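Local coordinates for protein nidogen (Mus musculus, PDB 1NPE) that probably links laminin to other basement-membrane components, with this six-bladed YWTD beta-propeller domain serving as the likely laminin-binding part, at residues A[42-47]-A[85-91]; A[73-77]-A[108-113]. One frame throughout, in Å; residues are numbered along the deposited sequence.

Contact 1 of 2, residues A[42-47]-A[85-91]; sequences AFDCVD and ALDHLGR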
loop_
_atom_site.group_PDB
_atom_site.type_symbol
_atom_site.label_atom_id
_atom_site.label_comp_id
_atom_site.label_asym_id
_atom_site.label_seq_id
_atom_site.Cartn_x
_atom_site.Cartn_y
_atom_site.Cartn_z
ATOM N N ALA A 42 0.850 -9.936 -9.264
ATOM C CA ALA A 42 0.993 -9.810 -10.714
ATOM C C ALA A 42 1.167 -11.212 -11.292
ATOM O O ALA A 42 1.496 -12.156 -10.567
ATOM C CB ALA A 42 2.186 -8.917 -11.078
ATOM N N PHE A 43 0.962 -11.350 -12.595
ATOM C CA PHE A 43 1.080 -12.656 -13.216
ATOM C C PHE A 43 1.831 -12.629 -14.540
ATOM O O PHE A 43 1.513 -11.836 -15.429
ATOM C CB PHE A 43 -0.316 -13.235 -13.427
ATOM C CG PHE A 43 -0.321 -14.640 -13.949
ATOM C CD1 PHE A 43 -0.001 -15.702 -13.116
ATOM C CD2 PHE A 43 -0.679 -14.900 -15.264
ATOM C CE1 PHE A 43 -0.042 -17.001 -13.582
ATOM C CE2 PHE A 43 -0.725 -16.198 -15.743
ATOM C CZ PHE A 43 -0.407 -17.253 -14.900
ATOM N N ASP A 44 2.835 -13.494 -14.654
ATOM C CA ASP A 44 3.635 -13.608 -15.869
ATOM C C ASP A 44 2.998 -14.658 -16.777
ATOM O O ASP A 44 3.100 -15.851 -16.516
ATOM C CB ASP A 44 5.076 -13.996 -15.518
ATOM C CG ASP A 44 5.881 -14.437 -16.729
ATOM O OD1 ASP A 44 5.625 -13.944 -17.856
ATOM O OD2 ASP A 44 6.780 -15.283 -16.543
ATOM N N CYS A 45 2.390 -14.200 -17.868
ATOM C CA CYS A 45 1.706 -15.080 -18.810
ATOM C C CYS A 45 2.549 -16.076 -19.604
ATOM O O CYS A 45 2.014 -17.082 -20.068
ATOM C CB CYS A 45 0.839 -14.266 -19.775
ATOM S SG CYS A 45 1.760 -13.085 -20.810
ATOM N N VAL A 46 3.845 -15.816 -19.779
ATOM C CA VAL A 46 4.671 -16.748 -20.544
ATOM C C VAL A 46 5.104 -17.979 -19.749
ATOM O O VAL A 46 5.048 -19.090 -20.266
ATOM C CB VAL A 46 5.906 -16.070 -21.207
ATOM C CG1 VAL A 46 5.543 -14.685 -21.737
ATOM C CG2 VAL A 46 7.071 -16.007 -20.253
ATOM N N ASP A 47 5.512 -17.790 -18.496
ATOM C CA ASP A 47 5.946 -18.909 -17.655
ATOM C C ASP A 47 4.895 -19.338 -16.635
ATOM O O ASP A 47 5.093 -20.318 -15.913
ATOM C CB ASP A 47 7.263 -18.580 -16.935
ATOM C CG ASP A 47 8.475 -18.610 -17.865
ATOM O OD1 ASP A 47 8.434 -19.331 -18.889
ATOM O OD2 ASP A 47 9.475 -17.923 -17.560
ATOM N N ALA A 85 4.162 -4.892 -11.162
ATOM C CA ALA A 85 3.751 -5.109 -12.550
ATOM C C ALA A 85 4.892 -5.763 -13.323
ATOM O O ALA A 85 6.054 -5.625 -12.953
ATOM C CB ALA A 85 3.358 -3.796 -13.199
ATOM N N LEU A 86 4.569 -6.433 -14.423
ATOM C CA LEU A 86 5.593 -7.124 -15.190
ATOM C C LEU A 86 5.691 -6.740 -16.656
ATOM O O LEU A 86 4.778 -6.171 -17.229
ATOM C CB LEU A 86 5.344 -8.631 -15.123
ATOM C CG LEU A 86 4.998 -9.263 -13.777
ATOM C CD1 LEU A 86 4.350 -10.588 -14.027
ATOM C CD2 LEU A 86 6.234 -9.416 -12.899
ATOM N N ASP A 87 6.844 -7.042 -17.235
ATOM C CA ASP A 87 7.116 -6.847 -18.653
ATOM C C ASP A 87 7.417 -8.280 -19.057
ATOM O O ASP A 87 8.536 -8.762 -18.868
ATOM C CB ASP A 87 8.358 -5.974 -18.873
ATOM C CG ASP A 87 8.761 -5.868 -20.353
ATOM O OD1 ASP A 87 8.056 -6.402 -21.240
ATOM O OD2 ASP A 87 9.803 -5.242 -20.630
ATOM N N HIS A 88 6.392 -8.984 -19.525
ATOM C CA HIS A 88 6.545 -10.377 -19.923
ATOM C C HIS A 88 7.411 -10.562 -21.174
ATOM O O HIS A 88 7.906 -11.658 -21.433
ATOM C CB HIS A 88 5.173 -11.037 -20.096
ATOM C CG HIS A 88 4.331 -10.411 -21.162
ATOM N ND1 HIS A 88 4.140 -10.994 -22.396
ATOM C CD2 HIS A 88 3.633 -9.250 -21.181
ATOM C CE1 HIS A 88 3.359 -10.220 -23.130
ATOM N NE2 HIS A 88 3.038 -9.156 -22.415
ATOM N N LEU A 89 7.613 -9.485 -21.928
ATOM C CA LEU A 89 8.438 -9.531 -23.136
ATOM C C LEU A 89 9.905 -9.307 -22.794
ATOM O O LEU A 89 10.752 -10.153 -23.089
ATOM C CB LEU A 89 7.972 -8.485 -24.146
ATOM C CG LEU A 89 6.561 -8.726 -24.687
ATOM C CD1 LEU A 89 6.136 -7.563 -25.565
ATOM C CD2 LEU A 89 6.511 -10.059 -25.457
ATOM N N GLY A 90 10.183 -8.180 -22.139
ATOM C CA GLY A 90 11.539 -7.841 -21.741
ATOM C C GLY A 90 12.037 -8.620 -20.536
ATOM O O GLY A 90 13.225 -8.568 -20.214
ATOM N N ARG A 91 11.130 -9.332 -19.866
ATOM C CA ARG A 91 11.459 -10.150 -18.691
ATOM C C ARG A 91 11.864 -9.329 -17.462
ATOM O O ARG A 91 12.904 -9.588 -16.855
ATOM C CB ARG A 91 12.582 -11.146 -19.023
ATOM C CG ARG A 91 12.312 -12.095 -20.185
ATOM C CD ARG A 91 11.456 -13.287 -19.772
ATOM N NE ARG A 91 10.036 -12.965 -19.753
ATOM C CZ ARG A 91 9.111 -13.668 -19.106
ATOM N NH1 ARG A 91 9.439 -14.748 -18.403
ATOM N NH2 ARG A 91 7.846 -13.291 -19.176
#
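Ala42 lies level with Ala85, their CA atoms 5.8 Å apart, where residues 42-44 and 85-87 run nearly parallel (19°) at the ends of strands 36-44 and 81-87, the first strands of two successive propeller blades. This is packing between sheets: side chains fill the gap, and no backbone hydrogen bond crosses it. Leu86 supplies the apolar part. Its CG rests 3.9 Å from Ala42 CB, while its CD1 presses against the backbone between Phe43 C and Asp44 N.

At and beyond the strand ends the contact turns polar. With CG anti to the backbone N (chi1 167°), Asp44 brings its carboxylate up to Arg91, whose two end nitrogens grip it end-on. Arg91 NH2 donates to Asp44 OD1 at 2.7 Å, and NH1 makes a longer bond of 3.3 Å to Asp44 OD2. OD1 also closes an Asx turn by accepting Val46 N from the opposite face of the carboxylate. Asp47 OD2 joins as a second salt-bridge partner of Arg91 NH1 at 3.3 Å, and Val46 CG2 lies over a face of the guanidinium. Arg91 NH2 also donates to His88 O. Nearby, Cys45 SG, disulfide-bonded to Cys263, sits over one face of the His88 ring, 3.9 Å from its centroid, and His88 ND1 is buried without a polar partner. The guanidinium probably favours the ionised form of both aspartates, and its several bonds limit its rotation, clamping the two turns together.

Contact 2 of 2, residues A[73-77]-A[108-113]; sequences IIRQD and MDGTQR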
loop_
_atom_site.group_PDB
_atom_site.type_symbol
_atom_site.label_atom_id
_atom_site.label_comp_id
_atom_site.label_asym_id
_atom_site.label_seq_id
_atom_site.Cartn_x
_atom_site.Cartn_y
_atom_site.Cartn_z
ATOM N N ILE A 73 12.725 -13.174 -4.045
ATOM C CA ILE A 73 13.762 -12.654 -4.932
ATOM C C ILE A 73 14.441 -11.398 -4.400
ATOM O O ILE A 73 15.621 -11.178 -4.666
ATOM C CB ILE A 73 13.261 -12.431 -6.394
ATOM C CG1 ILE A 73 11.988 -11.580 -6.424
ATOM C CG2 ILE A 73 13.042 -13.775 -7.085
ATOM C CD1 ILE A 73 11.422 -11.364 -7.827
ATOM N N ILE A 74 13.709 -10.585 -3.638
ATOM C CA ILE A 74 14.277 -9.363 -3.065
ATOM C C ILE A 74 13.877 -9.156 -1.604
ATOM O O ILE A 74 12.714 -9.329 -1.243
ATOM C CB ILE A 74 13.882 -8.103 -3.869
ATOM C CG1 ILE A 74 14.310 -8.249 -5.337
ATOM C CG2 ILE A 74 14.536 -6.879 -3.254
ATOM C CD1 ILE A 74 14.036 -7.029 -6.205
ATOM N N ARG A 75 14.862 -8.783 -0.779
ATOM C CA ARG A 75 14.666 -8.525 0.653
ATOM C C ARG A 75 15.359 -7.222 1.057
ATOM O O ARG A 75 14.799 -6.404 1.791
ATOM C CB ARG A 75 15.290 -9.634 1.510
ATOM C CG ARG A 75 14.932 -11.052 1.151
ATOM C CD ARG A 75 15.789 -12.024 1.961
ATOM N NE ARG A 75 15.674 -13.396 1.468
ATOM C CZ ARG A 75 14.773 -14.272 1.900
ATOM N NH1 ARG A 75 13.910 -13.922 2.839
ATOM N NH2 ARG A 75 14.718 -15.491 1.379
ATOM N N GLN A 76 16.596 -7.058 0.596
ATOM C CA GLN A 76 17.419 -5.893 0.925
ATOM C C GLN A 76 16.865 -4.561 0.446
ATOM O O GLN A 76 16.120 -4.507 -0.520
ATOM C CB GLN A 76 18.831 -6.062 0.341
ATOM C CG GLN A 76 19.474 -7.439 0.536
ATOM C CD GLN A 76 19.693 -7.816 1.998
ATOM O OE1 GLN A 76 19.636 -8.995 2.359
ATOM N NE2 GLN A 76 19.958 -6.819 2.842
ATOM N N ASP A 77 17.237 -3.492 1.146
ATOM C CA ASP A 77 16.855 -2.125 0.796
ATOM C C ASP A 77 15.420 -1.958 0.285
ATOM O O ASP A 77 15.180 -1.332 -0.751
ATOM C CB ASP A 77 17.864 -1.579 -0.227
ATOM C CG ASP A 77 17.755 -0.072 -0.432
ATOM O OD1 ASP A 77 17.481 0.671 0.536
ATOM O OD2 ASP A 77 17.965 0.370 -1.579
ATOM N N MET A 108 13.441 -10.495 -13.747
ATOM C CA MET A 108 12.478 -11.418 -13.143
ATOM C C MET A 108 13.008 -12.070 -11.861
ATOM O O MET A 108 12.245 -12.294 -10.922
ATOM C CB MET A 108 12.086 -12.516 -14.131
ATOM C CG MET A 108 11.489 -12.037 -15.436
ATOM S SD MET A 108 9.873 -11.310 -15.256
ATOM C CE MET A 108 8.865 -12.510 -16.003
ATOM N N ASP A 109 14.302 -12.388 -11.827
ATOM C CA ASP A 109 14.897 -13.011 -10.644
ATOM C C ASP A 109 15.309 -12.013 -9.555
ATOM O O ASP A 109 15.952 -12.384 -8.574
ATOM C CB ASP A 109 16.078 -13.927 -11.019
ATOM C CG ASP A 109 17.238 -13.183 -11.693
ATOM O OD1 ASP A 109 17.281 -11.929 -11.677
ATOM O OD2 ASP A 109 18.128 -13.878 -12.232
ATOM N N GLY A 110 14.961 -10.744 -9.759
ATOM C CA GLY A 110 15.275 -9.709 -8.789
ATOM C C GLY A 110 16.635 -9.038 -8.893
ATOM O O GLY A 110 16.936 -8.150 -8.092
ATOM N N THR A 111 17.463 -9.448 -9.851
ATOM C CA THR A 111 18.785 -8.834 -9.997
ATOM C C THR A 111 18.770 -7.596 -10.887
ATOM O O THR A 111 17.802 -7.338 -11.601
ATOM C CB THR A 111 19.846 -9.819 -10.553
ATOM O OG1 THR A 111 19.486 -10.228 -11.878
ATOM C CG2 THR A 111 19.975 -11.039 -9.650
ATOM N N GLN A 112 19.864 -6.840 -10.823
ATOM C CA GLN A 112 20.059 -5.619 -11.597
ATOM C C GLN A 112 19.006 -4.548 -11.360
ATOM O O GLN A 112 18.444 -3.985 -12.302
ATOM C CB GLN A 112 20.195 -5.936 -13.089
ATOM C CG GLN A 112 21.540 -6.549 -13.451
ATOM C CD GLN A 112 21.655 -6.878 -14.926
ATOM O OE1 GLN A 112 21.541 -8.038 -15.324
ATOM N NE2 GLN A 112 21.885 -5.858 -15.746
ATOM N N ARG A 113 18.759 -4.271 -10.085
ATOM C CA ARG A 113 17.801 -3.257 -9.675
ATOM C C ARG A 113 18.180 -1.879 -10.185
ATOM O O ARG A 113 19.358 -1.530 -10.246
ATOM C CB ARG A 113 17.742 -3.160 -8.152
ATOM C CG ARG A 113 16.852 -4.158 -7.480
ATOM C CD ARG A 113 16.102 -3.450 -6.385
ATOM N NE ARG A 113 16.474 -3.948 -5.078
ATOM C CZ ARG A 113 16.154 -3.362 -3.932
ATOM N NH1 ARG A 113 15.458 -2.238 -3.915
ATOM N NH2 ARG A 113 16.501 -3.942 -2.796
#
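Ile73 and Ile74 pack against the loop around Gly110, joining the outermost strand of one beta-propeller blade, 71-74, to the turn between the third and fourth strands of the next. The two isoleucines form a classic beta bulge opposite Ile60, and both send their side chains toward that loop.

The van der Waals contacts are mostly isoleucine carbons resting on backbone atoms. Ile73 reaches Met108 O with CD1 at 3.3 Å, while its CB lies 3.5 Å from Asp109 O. Ile74 divides its branches: CD1 rests 3.6 Å from Gly110 O, and CG2 lies over a face of the Arg113 guanidinium, 3.6 Å from NH2. Replacing Ile74 with alanine would probably open a gap above Gly110 and set the Arg113 guanidinium freer to turn. Gly110 suits its place, since a CB there would collide with Ile73 O.

Polar contacts run from Arg113 to backbone carbonyls. Bent at chi2 and chi3, its chain crosses Ile74 obliquely and sets the guanidinium edge against Gln76 O and Asp77 O, which lie near its plane. The NH1 bond to Asp77 O is weak at 3.3 Å but fairly straight (161°); the approach of NH2 to Gln76 O is too short to be read closely. The salt-bridge partners lie outside the two segments: Glu104 for Arg113 and Arg102 for Asp77.

Within the loop, Asp109 OD1 closes an Asx turn by accepting Thr111 N at 3.1 Å, and also accepts Thr111 OG1 at 2.8 Å.

Both contacts join the same two neighbouring blades of the propeller, one sheet spanning 36-44 to 71-74 and the next 81-87 to 114-117. Contact 1 ties their first strands and contact 2 reaches from the last strand of the earlier sheet to the later one, with centres 16 Å apart. Their segments alternate along the chain, 42-47, 73-77, 85-91 and 108-113, as expected when each blade is completed before the next begins. They also meet directly: Met108 N probably donates to Arg91 O at 3.3 Å, and Met108 CE packs on Asp44 OD2. The two blades thus meet both nearer the centre of the chain, at contact 1, and further out, at contact 2.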